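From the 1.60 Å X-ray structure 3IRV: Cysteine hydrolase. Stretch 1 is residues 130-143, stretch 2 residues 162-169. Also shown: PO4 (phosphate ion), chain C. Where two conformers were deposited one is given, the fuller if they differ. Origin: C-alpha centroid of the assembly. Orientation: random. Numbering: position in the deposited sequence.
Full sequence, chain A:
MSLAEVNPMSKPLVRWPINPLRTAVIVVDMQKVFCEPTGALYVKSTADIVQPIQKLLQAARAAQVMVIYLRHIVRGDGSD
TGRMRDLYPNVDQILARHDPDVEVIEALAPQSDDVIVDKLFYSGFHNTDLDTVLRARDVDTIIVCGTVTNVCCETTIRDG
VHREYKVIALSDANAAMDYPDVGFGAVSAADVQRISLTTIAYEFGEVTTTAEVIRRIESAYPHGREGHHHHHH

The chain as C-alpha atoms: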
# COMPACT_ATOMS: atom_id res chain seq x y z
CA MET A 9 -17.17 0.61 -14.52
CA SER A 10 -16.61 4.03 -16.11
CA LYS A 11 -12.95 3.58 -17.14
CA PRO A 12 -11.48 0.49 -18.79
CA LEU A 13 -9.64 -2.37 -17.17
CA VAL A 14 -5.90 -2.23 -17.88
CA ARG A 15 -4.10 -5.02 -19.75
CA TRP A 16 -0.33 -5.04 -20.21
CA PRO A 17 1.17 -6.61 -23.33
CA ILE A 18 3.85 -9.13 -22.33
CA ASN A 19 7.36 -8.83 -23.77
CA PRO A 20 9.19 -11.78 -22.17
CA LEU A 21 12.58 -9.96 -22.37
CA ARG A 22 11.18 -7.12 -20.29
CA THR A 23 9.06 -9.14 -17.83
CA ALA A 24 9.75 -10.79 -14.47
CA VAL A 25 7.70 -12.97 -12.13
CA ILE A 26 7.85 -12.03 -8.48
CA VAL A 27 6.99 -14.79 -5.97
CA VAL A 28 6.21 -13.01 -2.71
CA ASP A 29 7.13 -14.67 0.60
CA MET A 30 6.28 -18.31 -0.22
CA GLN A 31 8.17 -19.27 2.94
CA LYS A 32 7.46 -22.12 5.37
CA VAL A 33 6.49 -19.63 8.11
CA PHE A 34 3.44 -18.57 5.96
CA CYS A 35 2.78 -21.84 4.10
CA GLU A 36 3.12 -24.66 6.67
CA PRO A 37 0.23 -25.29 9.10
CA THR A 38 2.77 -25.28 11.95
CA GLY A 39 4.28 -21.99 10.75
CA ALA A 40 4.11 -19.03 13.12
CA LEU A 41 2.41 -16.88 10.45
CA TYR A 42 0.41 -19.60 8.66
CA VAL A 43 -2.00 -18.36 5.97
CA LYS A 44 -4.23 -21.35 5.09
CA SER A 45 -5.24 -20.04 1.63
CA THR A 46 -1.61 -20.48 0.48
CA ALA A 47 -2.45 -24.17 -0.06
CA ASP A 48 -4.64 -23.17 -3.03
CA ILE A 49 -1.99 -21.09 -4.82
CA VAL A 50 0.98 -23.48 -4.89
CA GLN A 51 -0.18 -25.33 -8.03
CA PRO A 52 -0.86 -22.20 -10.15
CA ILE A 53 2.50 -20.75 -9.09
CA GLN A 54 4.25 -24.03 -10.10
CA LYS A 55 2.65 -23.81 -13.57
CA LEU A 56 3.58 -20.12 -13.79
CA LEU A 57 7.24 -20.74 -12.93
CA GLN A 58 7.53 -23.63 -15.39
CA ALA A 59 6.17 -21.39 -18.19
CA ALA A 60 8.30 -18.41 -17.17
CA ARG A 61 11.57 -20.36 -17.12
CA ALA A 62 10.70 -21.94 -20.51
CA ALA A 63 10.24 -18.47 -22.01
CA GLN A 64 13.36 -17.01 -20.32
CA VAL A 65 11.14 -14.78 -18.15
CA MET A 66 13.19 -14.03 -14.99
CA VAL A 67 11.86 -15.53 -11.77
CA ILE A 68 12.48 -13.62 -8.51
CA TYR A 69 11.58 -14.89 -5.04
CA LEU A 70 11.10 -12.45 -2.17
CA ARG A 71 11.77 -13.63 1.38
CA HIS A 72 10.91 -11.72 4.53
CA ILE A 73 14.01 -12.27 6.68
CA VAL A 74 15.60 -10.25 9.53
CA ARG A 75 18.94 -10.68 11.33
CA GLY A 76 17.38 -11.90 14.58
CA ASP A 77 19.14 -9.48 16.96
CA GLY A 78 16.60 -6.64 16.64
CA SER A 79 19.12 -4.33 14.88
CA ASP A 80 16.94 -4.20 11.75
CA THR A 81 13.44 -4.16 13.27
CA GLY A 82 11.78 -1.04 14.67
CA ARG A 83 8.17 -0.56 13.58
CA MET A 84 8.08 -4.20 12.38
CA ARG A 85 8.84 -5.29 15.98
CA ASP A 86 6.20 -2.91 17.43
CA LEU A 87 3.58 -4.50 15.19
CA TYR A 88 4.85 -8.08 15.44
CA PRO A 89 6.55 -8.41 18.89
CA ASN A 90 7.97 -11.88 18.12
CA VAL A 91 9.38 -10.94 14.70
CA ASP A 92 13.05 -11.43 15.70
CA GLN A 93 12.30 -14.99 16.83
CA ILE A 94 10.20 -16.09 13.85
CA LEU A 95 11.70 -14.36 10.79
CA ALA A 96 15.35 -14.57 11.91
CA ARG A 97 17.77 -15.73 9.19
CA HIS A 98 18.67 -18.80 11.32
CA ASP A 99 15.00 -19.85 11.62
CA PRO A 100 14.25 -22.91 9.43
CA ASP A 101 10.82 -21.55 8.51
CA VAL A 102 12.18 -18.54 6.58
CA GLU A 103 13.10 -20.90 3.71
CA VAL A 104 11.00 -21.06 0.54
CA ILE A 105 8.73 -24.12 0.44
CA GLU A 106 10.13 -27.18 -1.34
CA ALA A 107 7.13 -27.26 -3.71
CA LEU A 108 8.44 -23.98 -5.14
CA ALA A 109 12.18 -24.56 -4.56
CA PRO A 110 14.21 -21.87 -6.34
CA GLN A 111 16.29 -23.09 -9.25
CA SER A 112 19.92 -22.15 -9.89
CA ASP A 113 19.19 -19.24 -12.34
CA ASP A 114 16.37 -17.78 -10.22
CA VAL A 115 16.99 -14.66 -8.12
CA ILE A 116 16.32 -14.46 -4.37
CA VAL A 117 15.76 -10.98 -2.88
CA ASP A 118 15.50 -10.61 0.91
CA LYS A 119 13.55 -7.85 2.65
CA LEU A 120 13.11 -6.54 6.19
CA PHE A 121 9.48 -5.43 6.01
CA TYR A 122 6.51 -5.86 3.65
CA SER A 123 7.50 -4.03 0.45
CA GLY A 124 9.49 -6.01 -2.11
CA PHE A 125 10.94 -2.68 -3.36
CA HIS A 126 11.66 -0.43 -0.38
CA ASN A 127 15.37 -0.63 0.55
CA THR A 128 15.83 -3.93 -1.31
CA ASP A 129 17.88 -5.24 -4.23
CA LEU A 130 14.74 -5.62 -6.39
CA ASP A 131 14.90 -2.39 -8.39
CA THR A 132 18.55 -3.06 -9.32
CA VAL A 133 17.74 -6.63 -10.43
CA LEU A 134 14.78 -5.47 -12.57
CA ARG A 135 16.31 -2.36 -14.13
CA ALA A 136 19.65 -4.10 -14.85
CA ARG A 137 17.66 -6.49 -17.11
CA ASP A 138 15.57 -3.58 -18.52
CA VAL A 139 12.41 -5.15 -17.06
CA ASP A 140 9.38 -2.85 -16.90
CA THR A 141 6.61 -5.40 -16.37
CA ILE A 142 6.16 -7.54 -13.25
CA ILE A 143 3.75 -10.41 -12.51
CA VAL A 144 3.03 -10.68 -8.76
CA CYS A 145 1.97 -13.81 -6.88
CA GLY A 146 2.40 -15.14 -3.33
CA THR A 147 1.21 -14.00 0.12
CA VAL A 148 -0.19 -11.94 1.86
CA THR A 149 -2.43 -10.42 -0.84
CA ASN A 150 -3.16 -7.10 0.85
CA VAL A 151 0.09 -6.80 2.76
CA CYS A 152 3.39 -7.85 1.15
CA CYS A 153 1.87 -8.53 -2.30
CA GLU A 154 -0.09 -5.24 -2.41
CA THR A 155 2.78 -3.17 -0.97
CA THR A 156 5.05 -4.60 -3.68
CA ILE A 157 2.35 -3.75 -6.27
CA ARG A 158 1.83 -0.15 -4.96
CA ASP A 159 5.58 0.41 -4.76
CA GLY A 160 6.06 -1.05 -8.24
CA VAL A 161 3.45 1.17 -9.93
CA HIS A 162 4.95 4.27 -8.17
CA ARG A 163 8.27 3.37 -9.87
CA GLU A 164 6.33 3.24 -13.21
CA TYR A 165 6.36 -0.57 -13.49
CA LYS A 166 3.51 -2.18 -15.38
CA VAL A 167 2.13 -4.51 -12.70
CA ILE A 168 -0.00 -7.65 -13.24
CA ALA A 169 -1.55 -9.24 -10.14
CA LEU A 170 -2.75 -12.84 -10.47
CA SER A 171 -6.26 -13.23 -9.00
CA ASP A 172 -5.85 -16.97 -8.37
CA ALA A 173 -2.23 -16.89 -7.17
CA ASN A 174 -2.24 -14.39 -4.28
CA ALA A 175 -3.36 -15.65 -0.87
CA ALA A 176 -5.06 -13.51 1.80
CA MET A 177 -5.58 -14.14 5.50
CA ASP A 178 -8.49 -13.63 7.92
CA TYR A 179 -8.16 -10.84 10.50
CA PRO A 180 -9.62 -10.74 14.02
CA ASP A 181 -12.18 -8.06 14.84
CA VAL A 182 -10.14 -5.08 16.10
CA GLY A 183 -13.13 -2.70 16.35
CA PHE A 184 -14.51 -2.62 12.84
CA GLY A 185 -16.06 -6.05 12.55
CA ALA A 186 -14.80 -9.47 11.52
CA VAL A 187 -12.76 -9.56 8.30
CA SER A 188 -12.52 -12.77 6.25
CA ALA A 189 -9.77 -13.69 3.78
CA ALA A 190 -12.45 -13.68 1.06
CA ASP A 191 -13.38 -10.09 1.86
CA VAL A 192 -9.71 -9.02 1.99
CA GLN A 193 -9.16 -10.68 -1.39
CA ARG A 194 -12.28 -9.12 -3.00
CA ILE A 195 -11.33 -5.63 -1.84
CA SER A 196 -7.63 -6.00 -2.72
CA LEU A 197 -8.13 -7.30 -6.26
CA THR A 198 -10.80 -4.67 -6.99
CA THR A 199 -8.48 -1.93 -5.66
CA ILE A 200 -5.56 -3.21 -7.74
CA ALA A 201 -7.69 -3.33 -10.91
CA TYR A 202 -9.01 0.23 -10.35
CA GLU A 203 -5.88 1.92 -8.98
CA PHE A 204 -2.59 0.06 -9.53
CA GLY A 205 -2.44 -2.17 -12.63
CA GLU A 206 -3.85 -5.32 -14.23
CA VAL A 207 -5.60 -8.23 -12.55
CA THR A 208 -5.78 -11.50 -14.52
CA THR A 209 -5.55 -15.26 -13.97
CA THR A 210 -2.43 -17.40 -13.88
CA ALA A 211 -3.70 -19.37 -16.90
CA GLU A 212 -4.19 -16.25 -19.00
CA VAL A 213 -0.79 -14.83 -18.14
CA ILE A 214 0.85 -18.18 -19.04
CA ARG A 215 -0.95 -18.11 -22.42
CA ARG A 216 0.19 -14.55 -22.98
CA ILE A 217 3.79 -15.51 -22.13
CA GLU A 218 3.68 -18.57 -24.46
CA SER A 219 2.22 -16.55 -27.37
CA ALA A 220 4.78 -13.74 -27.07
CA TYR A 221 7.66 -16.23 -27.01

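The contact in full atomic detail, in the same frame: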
# COMPACT_ATOMS: atom_id res chain seq x y z
N LEU A 130 15.63 -5.28 -5.27
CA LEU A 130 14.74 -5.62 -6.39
C LEU A 130 14.83 -4.65 -7.56
O LEU A 130 14.90 -5.08 -8.71
CB LEU A 130 13.29 -5.71 -5.89
CG LEU A 130 12.26 -6.13 -6.94
CD1 LEU A 130 12.62 -7.48 -7.56
CD2 LEU A 130 10.85 -6.16 -6.32
N ASP A 131 14.87 -3.34 -7.29
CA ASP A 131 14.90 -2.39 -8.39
C ASP A 131 16.16 -2.53 -9.23
O ASP A 131 16.12 -2.38 -10.46
CB ASP A 131 14.75 -0.96 -7.86
CG ASP A 131 14.36 0.01 -8.95
OD1 ASP A 131 13.32 -0.19 -9.61
OD2 ASP A 131 15.13 0.97 -9.15
N THR A 132 17.28 -2.85 -8.58
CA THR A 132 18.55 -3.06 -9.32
C THR A 132 18.41 -4.29 -10.23
O THR A 132 18.72 -4.22 -11.43
CB THR A 132 19.72 -3.23 -8.35
OG1 THR A 132 19.91 -2.03 -7.60
CG2 THR A 132 21.02 -3.63 -9.10
N VAL A 133 17.90 -5.39 -9.68
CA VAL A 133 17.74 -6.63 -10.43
C VAL A 133 16.83 -6.40 -11.67
O VAL A 133 17.15 -6.83 -12.79
CB VAL A 133 17.23 -7.75 -9.51
CG1 VAL A 133 16.84 -9.01 -10.30
CG2 VAL A 133 18.28 -8.06 -8.42
N LEU A 134 15.73 -5.68 -11.48
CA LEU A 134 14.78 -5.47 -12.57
C LEU A 134 15.34 -4.50 -13.60
O LEU A 134 15.33 -4.77 -14.80
CB LEU A 134 13.47 -4.91 -12.00
CG LEU A 134 12.69 -5.87 -11.09
CD1 LEU A 134 11.48 -5.13 -10.49
CD2 LEU A 134 12.22 -7.09 -11.91
N ARG A 135 15.85 -3.36 -13.14
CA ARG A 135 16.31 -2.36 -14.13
C ARG A 135 17.58 -2.80 -14.85
O ARG A 135 17.74 -2.49 -16.03
CB ARG A 135 16.51 -0.97 -13.50
CG ARG A 135 15.21 -0.34 -12.97
CD ARG A 135 14.15 -0.12 -14.08
NE ARG A 135 13.01 0.65 -13.57
CZ ARG A 135 11.88 0.89 -14.23
NH1 ARG A 135 11.69 0.41 -15.46
NH2 ARG A 135 10.92 1.61 -13.63
N ALA A 136 18.45 -3.56 -14.18
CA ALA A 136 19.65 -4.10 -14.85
C ALA A 136 19.28 -4.95 -16.08
O ALA A 136 20.01 -4.98 -17.08
CB ALA A 136 20.49 -4.91 -13.87
N ARG A 137 18.13 -5.64 -16.00
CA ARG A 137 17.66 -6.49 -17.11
C ARG A 137 16.71 -5.73 -18.06
O ARG A 137 16.17 -6.32 -19.00
CB ARG A 137 16.95 -7.73 -16.53
CG ARG A 137 16.72 -8.86 -17.54
CD ARG A 137 15.79 -9.90 -16.97
NE ARG A 137 15.52 -11.04 -17.84
CZ ARG A 137 16.27 -12.14 -17.89
NH1 ARG A 137 17.37 -12.25 -17.14
NH2 ARG A 137 15.92 -13.14 -18.70
N ASP A 138 16.49 -4.45 -17.78
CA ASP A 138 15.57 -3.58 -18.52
C ASP A 138 14.12 -4.08 -18.41
O ASP A 138 13.33 -3.95 -19.36
CB ASP A 138 15.96 -3.42 -20.01
CG ASP A 138 15.40 -2.14 -20.64
OD1 ASP A 138 15.08 -1.16 -19.91
OD2 ASP A 138 15.28 -2.13 -21.88
N VAL A 139 13.79 -4.69 -17.27
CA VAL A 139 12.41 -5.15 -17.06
C VAL A 139 11.54 -3.97 -16.69
O VAL A 139 11.95 -3.13 -15.89
CB VAL A 139 12.36 -6.19 -15.92
CG1 VAL A 139 10.92 -6.43 -15.45
CG2 VAL A 139 13.04 -7.49 -16.38
N ASP A 140 10.35 -3.90 -17.29
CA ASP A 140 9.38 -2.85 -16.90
C ASP A 140 7.99 -3.41 -16.58
O ASP A 140 7.04 -2.65 -16.32
CB ASP A 140 9.29 -1.74 -17.96
CG ASP A 140 8.57 -2.18 -19.24
OD1 ASP A 140 8.28 -3.38 -19.42
OD2 ASP A 140 8.30 -1.29 -20.08
N THR A 141 7.88 -4.74 -16.61
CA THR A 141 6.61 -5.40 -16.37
C THR A 141 6.83 -6.51 -15.36
O THR A 141 7.74 -7.34 -15.53
CB THR A 141 6.03 -5.96 -17.68
OG1 THR A 141 5.93 -4.89 -18.63
CG2 THR A 141 4.64 -6.59 -17.42
N ILE A 142 6.03 -6.51 -14.29
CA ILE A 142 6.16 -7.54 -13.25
C ILE A 142 4.84 -8.26 -12.98
O ILE A 142 3.78 -7.62 -12.92
CB ILE A 142 6.76 -6.97 -11.93
CG1 ILE A 142 5.90 -5.83 -11.34
CG2 ILE A 142 8.22 -6.49 -12.13
CD1 ILE A 142 6.41 -5.29 -9.97
N ILE A 143 4.92 -9.58 -12.80
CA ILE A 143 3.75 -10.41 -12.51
C ILE A 143 3.89 -10.82 -11.04
O ILE A 143 4.89 -11.45 -10.69
CB ILE A 143 3.78 -11.69 -13.39
CG1 ILE A 143 3.66 -11.28 -14.87
CG2 ILE A 143 2.67 -12.66 -13.00
CD1 ILE A 143 4.03 -12.40 -15.85
N HIS A 162 4.38 2.93 -8.47
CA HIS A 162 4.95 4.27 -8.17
C HIS A 162 6.34 4.46 -8.80
O HIS A 162 6.82 5.59 -8.96
CB HIS A 162 5.00 4.50 -6.65
CG HIS A 162 3.69 4.95 -6.07
ND1 HIS A 162 2.65 4.08 -5.83
CD2 HIS A 162 3.24 6.19 -5.77
CE1 HIS A 162 1.62 4.76 -5.33
NE2 HIS A 162 1.95 6.04 -5.29
N ARG A 163 6.99 3.35 -9.14
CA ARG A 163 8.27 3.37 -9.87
C ARG A 163 8.05 3.22 -11.39
O ARG A 163 9.03 3.05 -12.15
CB ARG A 163 9.14 2.23 -9.37
CG ARG A 163 9.74 2.51 -8.02
CD ARG A 163 10.21 1.23 -7.38
NE ARG A 163 11.01 1.48 -6.17
CZ ARG A 163 10.47 1.80 -4.99
NH1 ARG A 163 9.13 1.95 -4.88
NH2 ARG A 163 11.25 1.99 -3.93
N GLU A 164 6.77 3.27 -11.80
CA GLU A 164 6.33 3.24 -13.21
C GLU A 164 6.35 1.82 -13.83
O GLU A 164 6.25 1.65 -15.04
CB GLU A 164 7.08 4.27 -14.09
CG GLU A 164 6.76 5.74 -13.72
CD GLU A 164 5.26 6.09 -13.84
OE1 GLU A 164 4.63 5.70 -14.84
OE2 GLU A 164 4.71 6.75 -12.93
N TYR A 165 6.46 0.79 -12.97
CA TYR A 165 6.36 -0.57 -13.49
C TYR A 165 4.91 -0.84 -13.89
O TYR A 165 3.97 -0.34 -13.27
CB TYR A 165 6.79 -1.61 -12.45
CG TYR A 165 8.28 -1.63 -12.20
CD1 TYR A 165 9.14 -2.34 -13.05
CD2 TYR A 165 8.84 -0.94 -11.13
CE1 TYR A 165 10.53 -2.36 -12.86
CE2 TYR A 165 10.22 -0.98 -10.91
CZ TYR A 165 11.05 -1.68 -11.78
OH TYR A 165 12.41 -1.72 -11.56
N LYS A 166 4.77 -1.64 -14.96
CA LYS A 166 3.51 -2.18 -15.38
C LYS A 166 3.27 -3.46 -14.57
O LYS A 166 3.98 -4.47 -14.75
CB LYS A 166 3.58 -2.45 -16.89
CG LYS A 166 3.98 -1.20 -17.69
CD LYS A 166 4.23 -1.48 -19.18
CE LYS A 166 4.48 -0.17 -19.91
NZ LYS A 166 5.21 -0.36 -21.20
N VAL A 167 2.30 -3.41 -13.66
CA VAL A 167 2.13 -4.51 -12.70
C VAL A 167 0.90 -5.36 -13.05
O VAL A 167 -0.18 -4.82 -13.32
CB VAL A 167 1.98 -3.98 -11.27
CG1 VAL A 167 1.92 -5.15 -10.26
CG2 VAL A 167 3.16 -3.08 -10.91
N ILE A 168 1.08 -6.68 -13.04
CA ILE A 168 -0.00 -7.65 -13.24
C ILE A 168 -0.12 -8.46 -11.97
O ILE A 168 0.86 -9.11 -11.56
CB ILE A 168 0.30 -8.63 -14.37
CG1 ILE A 168 0.53 -7.87 -15.68
CG2 ILE A 168 -0.85 -9.61 -14.50
CD1 ILE A 168 1.04 -8.76 -16.81
N ALA A 169 -1.28 -8.40 -11.31
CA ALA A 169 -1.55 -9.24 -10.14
C ALA A 169 -2.39 -10.43 -10.56
O ALA A 169 -3.39 -10.28 -11.29
CB ALA A 169 -2.30 -8.45 -9.04
P PO4 C . 8.84 3.73 -1.52
O1 PO4 C . 10.12 2.92 -1.46
O2 PO4 C . 7.95 3.14 -2.59
O3 PO4 C . 8.15 3.66 -0.17
O4 PO4 C . 9.10 5.19 -1.85
O HOH W 1 8.97 1.48 -16.03

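Two parallel strands, 141-143 and 166-169, form the backbone of this contact, their axes 14° apart and 4.8 Å at closest approach. Thr141 pairs with Lys166, Ile142 with Val167 and Ile143 with Ile168. The hydrogen bonds follow the parallel rule, in which one residue gives and receives through both its backbone groups: Ile142 N donates to Lys166 O at 2.9 Å, and Ile142 O accepts from Ile168 N, also at 2.9 Å. Just before the strand, Asp140 O takes the proton of Lys166 N at 2.8 Å with a nearly straight angle, so the ladder begins one residue before the first bridge. Between these bonds, CA-H groups approach the same carbonyls, as where Thr141 CA lies 3.2 Å from Lys166 O.

Side chains alternate across the sheet. Thr141, Ile143, Lys166 and Ile168 share one face, where Ile143 CG1 meets Ile168 CD1 at 4.1 Å; Ile142 and Val167 share the other, with Ile142 CG1 3.9 Å from Val167 CG2. Asp140 divides its carboxylate between two partners. OD1 accepts from the neighbouring Thr141 OG1 at 2.9 Å, while OD2 forms a salt bridge with Lys166 NZ at 3.4 Å, a distance at which the hydrogen bond is weak.

Tyr165, placed just before its strand, contributes the largest covered area and reaches back to the helix that precedes the first strand. Its OH donates to Asp131 OD1 at 2.6 Å, a short bond that satisfies the phenol proton within an otherwise buried residue. Leu134 CD1 packs 3.7 Å from Tyr165 CZ, and the Arg135 guanidinium lies flat on the ring, its CZ 4.0 Å from the ring centroid: a cation-pi stack with planes at 20°. That stacking does not make the tyrosine oxygen an acceptor for Arg135, since NE sits 3.2 Å from Tyr165 OH at a poor angle. Nor does Arg135 NH2 hydrogen-bond Arg163 O, despite a separation of 2.8 Å. Arg135 NH1 instead donates to a water at 3.0 Å, and this water donates to Glu164 O at 2.9 Å, bridging helix and loop.

Arg163 spends its charge elsewhere. NH1 and NH2 donate to phosphate O2 and O1 at 2.8 and 2.9 Å, a two-pronged grip on an ion probably taken from the crystallisation liquor. Asp131 OD1 stays 4.5 Å from Arg163 NE, beyond a salt bridge. The helix itself closes with a Schellman motif: Asp138, at positive phi, follows the last turn, and Val139 N returns to Leu134 O at 2.9 Å.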